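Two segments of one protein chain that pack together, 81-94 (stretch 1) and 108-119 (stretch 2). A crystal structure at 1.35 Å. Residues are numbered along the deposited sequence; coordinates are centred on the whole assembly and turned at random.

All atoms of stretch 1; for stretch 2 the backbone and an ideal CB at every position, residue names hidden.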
ATOM      1  N   ARG A  81      15.574   2.133   4.183  1.00 20.45           N
ATOM      2  CA  ARG A  81      15.526   2.068   2.757  1.00 20.29           C
ATOM      3  C   ARG A  81      15.216   0.648   2.347  1.00 20.63           C
ATOM      4  O   ARG A  81      15.965  -0.270   2.659  1.00 20.99           O
ATOM      5  CB  ARG A  81      16.873   2.482   2.211  1.00 20.62           C
ATOM      6  CG  ARG A  81      16.966   2.495   0.724  1.00 20.51           C
ATOM      7  CD  ARG A  81      18.265   3.122   0.216  1.00 23.81           C
ATOM      8  NE  ARG A  81      19.470   2.476   0.714  1.00 26.46           N
ATOM      9  CZ  ARG A  81      20.127   1.508   0.077  1.00 29.44           C
ATOM     10  NH1 ARG A  81      19.713   1.076  -1.102  1.00 31.41           N
ATOM     11  NH2 ARG A  81      21.238   0.975   0.602  1.00 28.06           N
ATOM     12  N   LEU A  82      14.167   0.435   1.569  1.00 20.38           N
ATOM     13  CA  LEU A  82      13.780  -0.895   1.188  1.00 20.50           C
ATOM     14  C   LEU A  82      14.948  -1.603   0.491  1.00 21.71           C
ATOM     15  O   LEU A  82      15.556  -1.061  -0.387  1.00 21.92           O
ATOM     16  CB  LEU A  82      12.622  -0.827   0.210  1.00 21.23           C
ATOM     17  CG  LEU A  82      11.993  -2.150  -0.204  1.00 20.72           C
ATOM     18  CD1 LEU A  82      11.374  -2.819   0.963  1.00 22.14           C
ATOM     19  CD2 LEU A  82      11.077  -1.925  -1.369  1.00 21.71           C
ATOM     20  N   SER A  83      15.133  -2.859   0.842  1.00 20.95           N
ATOM     21  CA  SER A  83      16.205  -3.749   0.289  1.00 21.52           C
ATOM     22  C   SER A  83      15.582  -5.040  -0.174  1.00 21.53           C
ATOM     23  O   SER A  83      14.567  -5.483   0.318  1.00 21.91           O
ATOM     24  CB  SER A  83      17.197  -4.057   1.414  1.00 24.83           C
ATOM     25  OG  SER A  83      18.122  -5.042   1.089  1.00 28.63           O
ATOM     26  N   LYS A  84      16.292  -5.732  -1.083  1.00 22.25           N
ATOM     27  CA  LYS A  84      15.913  -7.120  -1.401  1.00 23.59           C
ATOM     28  C   LYS A  84      15.986  -8.055  -0.198  1.00 21.17           C
ATOM     29  O   LYS A  84      15.237  -9.020  -0.131  1.00 22.86           O
ATOM     30  CB  LYS A  84      16.711  -7.657  -2.567  1.00 23.89           C
ATOM     31  CG  LYS A  84      16.410  -6.941  -3.838  1.00 24.75           C
ATOM     32  CD  LYS A  84      17.039  -7.592  -5.080  1.00 26.71           C
ATOM     33  CE  LYS A  84      16.641  -6.794  -6.342  1.00 27.30           C
ATOM     34  NZ  LYS A  84      17.506  -7.107  -7.507  1.00 30.15           N
ATOM     35  N   ASP A  85      16.775  -7.695   0.815  1.00 22.42           N
ATOM     36  CA  ASP A  85      16.804  -8.446   2.081  1.00 23.61           C
ATOM     37  C   ASP A  85      15.415  -8.483   2.765  1.00 23.00           C
ATOM     38  O   ASP A  85      15.070  -9.380   3.505  1.00 24.50           O
ATOM     39  CB  ASP A  85      17.851  -7.851   3.052  1.00 24.44           C
ATOM     40  CG  ASP A  85      19.270  -8.021   2.588  1.00 31.41           C
ATOM     41  OD1 ASP A  85      19.507  -8.877   1.719  1.00 32.97           O
ATOM     42  OD2 ASP A  85      20.208  -7.338   3.056  1.00 36.38           O
ATOM     43  N   ASP A  86      14.627  -7.437   2.541  1.00 22.30           N
ATOM     44  CA  ASP A  86      13.247  -7.361   3.102  1.00 22.75           C
ATOM     45  C   ASP A  86      12.255  -8.298   2.458  1.00 23.30           C
ATOM     46  O   ASP A  86      11.092  -8.368   2.886  1.00 24.05           O
ATOM     47  CB  ASP A  86      12.723  -5.941   3.023  1.00 22.68           C
ATOM     48  CG  ASP A  86      13.555  -4.981   3.827  1.00 20.04           C
ATOM     49  OD1 ASP A  86      13.961  -5.257   4.993  1.00 24.88           O
ATOM     50  OD2 ASP A  86      13.812  -3.836   3.346  1.00 24.01           O
ATOM     51  N   ALA A  87      12.727  -9.081   1.446  1.00 23.48           N
ATOM     52  CA  ALA A  87      11.879 -10.075   0.812  1.00 25.50           C
ATOM     53  C   ALA A  87      11.595 -11.250   1.701  1.00 25.66           C
ATOM     54  O   ALA A  87      10.641 -11.974   1.435  1.00 29.21           O
ATOM     55  CB  ALA A  87      12.509 -10.583  -0.461  1.00 25.30           C
ATOM     56  N   HIS A  88      12.372 -11.420   2.780  1.00 25.22           N
ATOM     57  CA  HIS A  88      12.211 -12.535   3.677  1.00 25.16           C
ATOM     58  C   HIS A  88      12.241 -12.047   5.114  1.00 24.77           C
ATOM     59  O   HIS A  88      12.706 -10.924   5.406  1.00 25.04           O
ATOM     60  CB  HIS A  88      13.308 -13.567   3.398  1.00 26.86           C
ATOM     61  CG  HIS A  88      13.201 -14.159   2.023  1.00 29.29           C
ATOM     62  ND1 HIS A  88      13.986 -13.757   0.965  1.00 32.46           N
ATOM     63  CD2 HIS A  88      12.330 -15.068   1.524  1.00 31.98           C
ATOM     64  CE1 HIS A  88      13.644 -14.443  -0.118  1.00 33.78           C
ATOM     65  NE2 HIS A  88      12.634 -15.240   0.197  1.00 34.13           N
ATOM     66  N   GLY A  89      11.627 -12.833   5.997  1.00 25.04           N
ATOM     67  CA  GLY A  89      11.571 -12.539   7.428  1.00 25.30           C
ATOM     68  C   GLY A  89      10.296 -11.867   7.911  1.00 25.83           C
ATOM     69  O   GLY A  89      10.184 -11.566   9.093  1.00 28.13           O
ATOM     70  N   PHE A  90       9.324 -11.635   7.031  1.00 23.54           N
ATOM     71  CA  PHE A  90       8.067 -10.971   7.365  1.00 23.36           C
ATOM     72  C   PHE A  90       6.880 -11.824   7.000  1.00 23.75           C
ATOM     73  O   PHE A  90       6.870 -12.431   5.949  1.00 27.10           O
ATOM     74  CB  PHE A  90       7.969  -9.652   6.628  1.00 24.05           C
ATOM     75  CG  PHE A  90       9.002  -8.683   7.047  1.00 21.74           C
ATOM     76  CD1 PHE A  90       8.862  -7.947   8.196  1.00 22.91           C
ATOM     77  CD2 PHE A  90      10.169  -8.532   6.288  1.00 23.65           C
ATOM     78  CE1 PHE A  90       9.863  -7.118   8.632  1.00 25.06           C
ATOM     79  CE2 PHE A  90      11.169  -7.671   6.699  1.00 26.96           C
ATOM     80  CZ  PHE A  90      11.007  -6.958   7.869  1.00 26.46           C
ATOM     81  N   ASP A  91       5.839 -11.784   7.812  1.00 20.69           N
ATOM     82  CA  ASP A  91       4.595 -12.508   7.602  1.00 20.66           C
ATOM     83  C   ASP A  91       3.648 -11.789   6.678  1.00 18.15           C
ATOM     84  O   ASP A  91       2.800 -12.384   6.058  1.00 20.69           O
ATOM     85  CB  ASP A  91       3.960 -12.752   8.941  1.00 20.99           C
ATOM     86  CG  ASP A  91       4.882 -13.463   9.844  1.00 22.44           C
ATOM     87  OD1 ASP A  91       4.976 -14.722   9.729  1.00 24.81           O
ATOM     88  OD2 ASP A  91       5.569 -12.918  10.736  1.00 22.99           O
ATOM     89  N   ALA A  92       3.784 -10.461   6.581  1.00 19.37           N
ATOM     90  CA  ALA A  92       2.901  -9.621   5.767  1.00 19.17           C
ATOM     91  C   ALA A  92       3.664  -8.395   5.252  1.00 20.03           C
ATOM     92  O   ALA A  92       4.557  -7.889   5.982  1.00 19.51           O
ATOM     93  CB  ALA A  92       1.640  -9.154   6.505  1.00 20.40           C
ATOM     94  N   ILE A  93       3.253  -7.886   4.101  1.00 19.45           N
ATOM     95  CA  ILE A  93       3.723  -6.555   3.618  1.00 19.61           C
ATOM     96  C   ILE A  93       2.458  -5.751   3.439  1.00 19.01           C
ATOM     97  O   ILE A  93       1.407  -6.225   2.980  1.00 20.66           O
ATOM     98  CB  ILE A  93       4.542  -6.713   2.304  1.00 19.35           C
ATOM     99  CG1 ILE A  93       5.093  -5.347   1.892  1.00 20.49           C
ATOM    100  CG2 ILE A  93       3.758  -7.322   1.173  1.00 20.07           C
ATOM    101  CD1 ILE A  93       6.064  -5.483   0.686  1.00 21.10           C
ATOM    102  N   PHE A  94       2.584  -4.449   3.795  1.00 20.10           N
ATOM    103  CA  PHE A  94       1.496  -3.489   3.708  1.00 18.45           C
ATOM    104  C   PHE A  94       1.951  -2.237   2.963  1.00 20.25           C
ATOM    105  O   PHE A  94       2.924  -1.631   3.376  1.00 19.85           O
ATOM    106  CB  PHE A  94       1.047  -3.140   5.139  1.00 20.50           C
ATOM    107  CG  PHE A  94      -0.289  -2.452   5.201  1.00 20.32           C
ATOM    108  CD1 PHE A  94      -1.442  -3.153   5.505  1.00 21.05           C
ATOM    109  CD2 PHE A  94      -0.431  -1.095   4.879  1.00 20.62           C
ATOM    110  CE1 PHE A  94      -2.668  -2.523   5.522  1.00 20.88           C
ATOM    111  CE2 PHE A  94      -1.669  -0.494   4.896  1.00 21.06           C
ATOM    112  CZ  PHE A  94      -2.774  -1.239   5.223  1.00 21.44           C
ATOM    113  N   UNK A 108       9.624   0.095  -9.609  1.00 19.84           N
ATOM    114  CA  UNK A 108      10.762  -0.099  -8.705  1.00 19.97           C
ATOM    115  C   UNK A 108      11.136  -1.571  -8.650  1.00 20.28           C
ATOM    116  O   UNK A 108      10.335  -2.397  -8.217  1.00 20.22           O
ATOM    117  CB  UNK A 108      10.440   0.421  -7.302  1.00 19.97           C
ATOM    118  N   UNK A 109      12.325  -1.887  -9.129  1.00 21.62           N
ATOM    119  CA  UNK A 109      12.704  -3.286  -9.189  1.00 21.86           C
ATOM    120  C   UNK A 109      12.837  -3.972  -7.842  1.00 21.32           C
ATOM    121  O   UNK A 109      12.578  -5.174  -7.752  1.00 21.39           O
ATOM    122  CB  UNK A 109      14.030  -3.413  -9.942  1.00 21.86           C
ATOM    123  N   UNK A 110      13.274  -3.244  -6.832  1.00 21.35           N
ATOM    124  CA  UNK A 110      13.369  -3.794  -5.459  1.00 20.98           C
ATOM    125  C   UNK A 110      11.995  -4.172  -4.962  1.00 20.03           C
ATOM    126  O   UNK A 110      11.777  -5.282  -4.471  1.00 20.07           O
ATOM    127  CB  UNK A 110      14.013  -2.790  -4.501  1.00 20.98           C
ATOM    128  N   UNK A 111      11.027  -3.292  -5.084  1.00 20.29           N
ATOM    129  CA  UNK A 111       9.680  -3.607  -4.614  1.00 20.14           C
ATOM    130  C   UNK A 111       9.077  -4.763  -5.419  1.00 20.06           C
ATOM    131  O   UNK A 111       8.388  -5.596  -4.853  1.00 20.37           O
ATOM    132  CB  UNK A 111       8.782  -2.372  -4.708  1.00 20.14           C
ATOM    133  N   UNK A 112       9.316  -4.800  -6.733  1.00 19.92           N
ATOM    134  CA  UNK A 112       8.801  -5.915  -7.545  1.00 20.09           C
ATOM    135  C   UNK A 112       9.374  -7.236  -7.054  1.00 20.79           C
ATOM    136  O   UNK A 112       8.660  -8.220  -6.928  1.00 21.71           O
ATOM    137  CB  UNK A 112       9.139  -5.713  -9.023  1.00 20.09           C
ATOM    138  N   UNK A 113      10.657  -7.230  -6.757  1.00 20.95           N
ATOM    139  CA  UNK A 113      11.319  -8.423  -6.266  1.00 21.40           C
ATOM    140  C   UNK A 113      10.783  -8.866  -4.907  1.00 20.76           C
ATOM    141  O   UNK A 113      10.482 -10.017  -4.674  1.00 21.38           O
ATOM    142  CB  UNK A 113      12.827  -8.180  -6.177  1.00 21.40           C
ATOM    143  N   UNK A 114      10.611  -7.930  -3.981  1.00 19.95           N
ATOM    144  CA  UNK A 114      10.004  -8.194  -2.701  1.00 19.85           C
ATOM    145  C   UNK A 114       8.605  -8.738  -2.846  1.00 20.54           C
ATOM    146  O   UNK A 114       8.311  -9.784  -2.228  1.00 20.52           O
ATOM    147  CB  UNK A 114       9.987  -6.922  -1.851  1.00 19.85           C
ATOM    148  N   UNK A 115       7.724  -8.141  -3.632  1.00 19.63           N
ATOM    149  CA  UNK A 115       6.347  -8.594  -3.752  1.00 21.43           C
ATOM    150  C   UNK A 115       6.353  -9.991  -4.386  1.00 20.61           C
ATOM    151  O   UNK A 115       5.553 -10.830  -3.982  1.00 20.40           O
ATOM    152  CB  UNK A 115       5.514  -7.612  -4.578  1.00 21.43           C
ATOM    153  N   UNK A 116       7.226 -10.231  -5.347  1.00 21.04           N
ATOM    154  CA  UNK A 116       7.312 -11.583  -5.933  1.00 21.56           C
ATOM    155  C   UNK A 116       7.603 -12.628  -4.887  1.00 21.45           C
ATOM    156  O   UNK A 116       6.961 -13.720  -4.860  1.00 21.15           O
ATOM    157  CB  UNK A 116       8.392 -11.635  -7.016  1.00 21.56           C
ATOM    158  N   UNK A 117       8.558 -12.358  -4.009  1.00 20.59           N
ATOM    159  CA  UNK A 117       8.879 -13.341  -2.991  1.00 21.72           C
ATOM    160  C   UNK A 117       7.756 -13.545  -1.999  1.00 21.43           C
ATOM    161  O   UNK A 117       7.454 -14.690  -1.574  1.00 21.19           O
ATOM    162  CB  UNK A 117      10.150 -12.926  -2.247  1.00 21.72           C
ATOM    163  N   UNK A 118       7.129 -12.456  -1.542  1.00 20.16           N
ATOM    164  CA  UNK A 118       5.961 -12.607  -0.685  1.00 20.91           C
ATOM    165  C   UNK A 118       4.898 -13.482  -1.326  1.00 21.29           C
ATOM    166  O   UNK A 118       4.311 -14.346  -0.663  1.00 20.36           O
ATOM    167  CB  UNK A 118       5.372 -11.236  -0.349  1.00 20.91           C
ATOM    168  N   UNK A 119       4.628 -13.260  -2.605  1.00 22.07           N
ATOM    169  CA  UNK A 119       3.610 -14.018  -3.354  1.00 21.80           C
ATOM    170  C   UNK A 119       4.035 -15.498  -3.464  1.00 21.51           C
ATOM    171  O   UNK A 119       3.285 -16.435  -3.091  1.00 24.00           O
ATOM    172  CB  UNK A 119       3.405 -13.415  -4.745  1.00 21.80           C
TER

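Position 108 stands just before the helix, and its ideal CB finds nothing of stretch 1 within 5.5 Å. The local need is a cap for the free backbone NH groups of the first turn, so Asn, Asp, Ser or Thr would all suit. It is N108, whose OD1 accepts from the backbone N of 111 at 2.8 Å, a capping bond.

At 109 the CB points sideways into open space, but the long chain of K84 runs out in this direction with its ammonium at the end. A flexible acid would answer it, though a short polar residue would be tolerated. The residue is E109; its chain bends back (chi1 and chi2 both p) and forms a salt bridge, K84 NZ to E109 OE1 at 2.9 Å, whose hydrogen bond is weak.

Position 110 has its CB 4.4 Å from L82 CD2 and 4.8 Å from K84 CG, close to the backbone of S83. A small or beta-branched residue suits: Ala, Val, Thr or Ser. T110 lays CG2 on the turn, 3.6 Å from S83 C, while its OG1 donates to E109 OE2 at 2.9 Å.

The CB of 111 points sideways, 4.1 Å from L82 CD2, and I93 CD1 lies farther along. Leu, Ile or Met could bridge the two. L111 does so: its CB is 4.0 Å from L82 CD2 and its CD1 is 4.4 Å from I93 CD1.

Position 112 is out of reach of stretch 1, which sets no rule; it is Q112.

The CB of 113 points toward stretch 1 and lies 4.1 Å from K84 CE, with the methyl of A87 nearby. A flat aromatic or a long aliphatic chain could lie along the lysine. Y113 offers one ring face to it, K84 CD sitting 4.0 Å from the centroid of the Y113 ring, and its CE2 reaches A87 CB at 3.9 Å.

At 114 the CA atoms come closest, CA of A87 to CA of 114 being 4.4 Å. The tight approach favours a compact apolar residue, Ala or Val. V114 spreads its methyls: CG1 is 3.8 Å from I93 CD1, and CG2 is 3.7 Å from S83 O.

The CB of 115 points away and stretch 1 sets no strict rule, but a longer chain could turn back to it, and Leu or Met would suit the methyls of I93. L115 does turn back, with CD2 4.1 Å from I93 CG2.

Position 116 is out of reach; it is Q116.

The CB of 117 points toward A87 CB, 3.8 Å off, and H88 NE2 is 4.2 Å away. A small residue would fit, as would a chain carrying an acceptor. Q117 folds (chi1 and chi2 both m), and its OE1 takes a weak hydrogen bond from H88 NE2 at 3.1 Å.

The ideal CB of 118 points sideways, 4.5 Å from I93 CG2, and looks onto a hollow lined by D86, A87, F90 and I93. A large apolar residue, Phe, Leu or Met, is called for. F118 has the largest covered area of the contact: I93 CB lies over one ring face, 3.9 Å from the F118 centroid, while F90 CB meets F118 CZ at 3.6 Å.

Position 119 is out of reach; it is A119.

Stretch 2 108-119: NETLQYVLQQFA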
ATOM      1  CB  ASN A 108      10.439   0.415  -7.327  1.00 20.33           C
ATOM      2  CG  ASN A 108      11.597   0.317  -6.419  1.00 21.50           C
ATOM      3  OD1 ASN A 108      11.873  -0.769  -5.944  1.00 22.61           O
ATOM      4  ND2 ASN A 108      12.404   1.377  -6.298  1.00 19.55           N
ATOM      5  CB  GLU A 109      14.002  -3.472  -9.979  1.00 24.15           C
ATOM      6  CG  GLU A 109      15.240  -2.819  -9.352  1.00 29.43           C
ATOM      7  CD  GLU A 109      15.998  -3.735  -8.400  0.50 31.79           C
ATOM      8  OE1 GLU A 109      15.902  -4.978  -8.558  0.50 32.30           O
ATOM      9  OE2 GLU A 109      16.673  -3.208  -7.479  0.50 33.22           O
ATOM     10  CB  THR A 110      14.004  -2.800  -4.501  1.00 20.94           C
ATOM     11  OG1 THR A 110      15.291  -2.338  -5.032  1.00 27.93           O
ATOM     12  CG2 THR A 110      14.254  -3.406  -3.142  1.00 22.56           C
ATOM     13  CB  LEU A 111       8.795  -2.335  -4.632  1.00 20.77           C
ATOM     14  CG  LEU A 111       7.352  -2.523  -4.166  1.00 20.36           C
ATOM     15  CD1 LEU A 111       7.307  -2.954  -2.734  1.00 21.04           C
ATOM     16  CD2 LEU A 111       6.585  -1.190  -4.336  1.00 21.82           C
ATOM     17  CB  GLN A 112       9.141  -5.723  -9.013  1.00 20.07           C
ATOM     18  CG  GLN A 112       8.317  -4.653  -9.756  1.00 21.68           C
ATOM     19  CD  GLN A 112       8.893  -4.378 -11.122  1.00 21.14           C
ATOM     20  OE1 GLN A 112       9.755  -5.117 -11.612  1.00 24.71           O
ATOM     21  NE2 GLN A 112       8.465  -3.279 -11.706  1.00 23.58           N
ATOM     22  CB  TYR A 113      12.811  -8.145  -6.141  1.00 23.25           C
ATOM     23  CG  TYR A 113      13.543  -9.357  -5.651  1.00 24.82           C
ATOM     24  CD1 TYR A 113      14.014 -10.307  -6.546  1.00 26.66           C
ATOM     25  CD2 TYR A 113      13.788  -9.549  -4.316  1.00 26.01           C
ATOM     26  CE1 TYR A 113      14.688 -11.435  -6.100  1.00 29.03           C
ATOM     27  CE2 TYR A 113      14.432 -10.684  -3.859  1.00 26.64           C
ATOM     28  CZ  TYR A 113      14.894 -11.610  -4.759  1.00 26.96           C
ATOM     29  OH  TYR A 113      15.563 -12.732  -4.288  1.00 30.16           O
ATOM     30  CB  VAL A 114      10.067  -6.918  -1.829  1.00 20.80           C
ATOM     31  CG1 VAL A 114       9.274  -7.133  -0.589  1.00 20.96           C
ATOM     32  CG2 VAL A 114      11.505  -6.595  -1.460  1.00 19.90           C
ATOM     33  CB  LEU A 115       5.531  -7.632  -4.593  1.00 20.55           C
ATOM     34  CG  LEU A 115       5.178  -6.336  -3.877  1.00 21.34           C
ATOM     35  CD1 LEU A 115       4.723  -5.311  -4.840  1.00 22.03           C
ATOM     36  CD2 LEU A 115       4.126  -6.567  -2.794  1.00 22.42           C
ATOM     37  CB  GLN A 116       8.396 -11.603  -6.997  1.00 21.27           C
ATOM     38  CG  GLN A 116       8.685 -13.008  -7.614  1.00 23.83           C
ATOM     39  CD  GLN A 116       9.543 -12.953  -8.826  1.00 26.25           C
ATOM     40  OE1 GLN A 116      10.675 -13.457  -8.842  1.00 35.21           O
ATOM     41  NE2 GLN A 116       9.006 -12.391  -9.882  1.00 24.63           N
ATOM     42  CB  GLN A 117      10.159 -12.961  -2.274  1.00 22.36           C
ATOM     43  CG  GLN A 117      11.321 -13.005  -3.162  1.00 26.07           C
ATOM     44  CD  GLN A 117      11.657 -14.428  -3.625  1.00 29.14           C
ATOM     45  OE1 GLN A 117      11.805 -15.297  -2.784  1.00 31.68           O
ATOM     46  NE2 GLN A 117      11.707 -14.643  -4.903  1.00 32.54           N
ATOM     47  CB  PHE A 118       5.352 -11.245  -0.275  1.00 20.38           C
ATOM     48  CG  PHE A 118       6.019 -10.617   0.948  1.00 20.93           C
ATOM     49  CD1 PHE A 118       7.255 -10.025   0.822  1.00 21.47           C
ATOM     50  CD2 PHE A 118       5.399 -10.552   2.133  1.00 21.89           C
ATOM     51  CE1 PHE A 118       7.843  -9.377   1.920  1.00 22.36           C
ATOM     52  CE2 PHE A 118       6.007  -9.937   3.249  1.00 20.79           C
ATOM     53  CZ  PHE A 118       7.214  -9.338   3.095  1.00 20.37           C
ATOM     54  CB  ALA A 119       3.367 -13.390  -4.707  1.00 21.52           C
TER
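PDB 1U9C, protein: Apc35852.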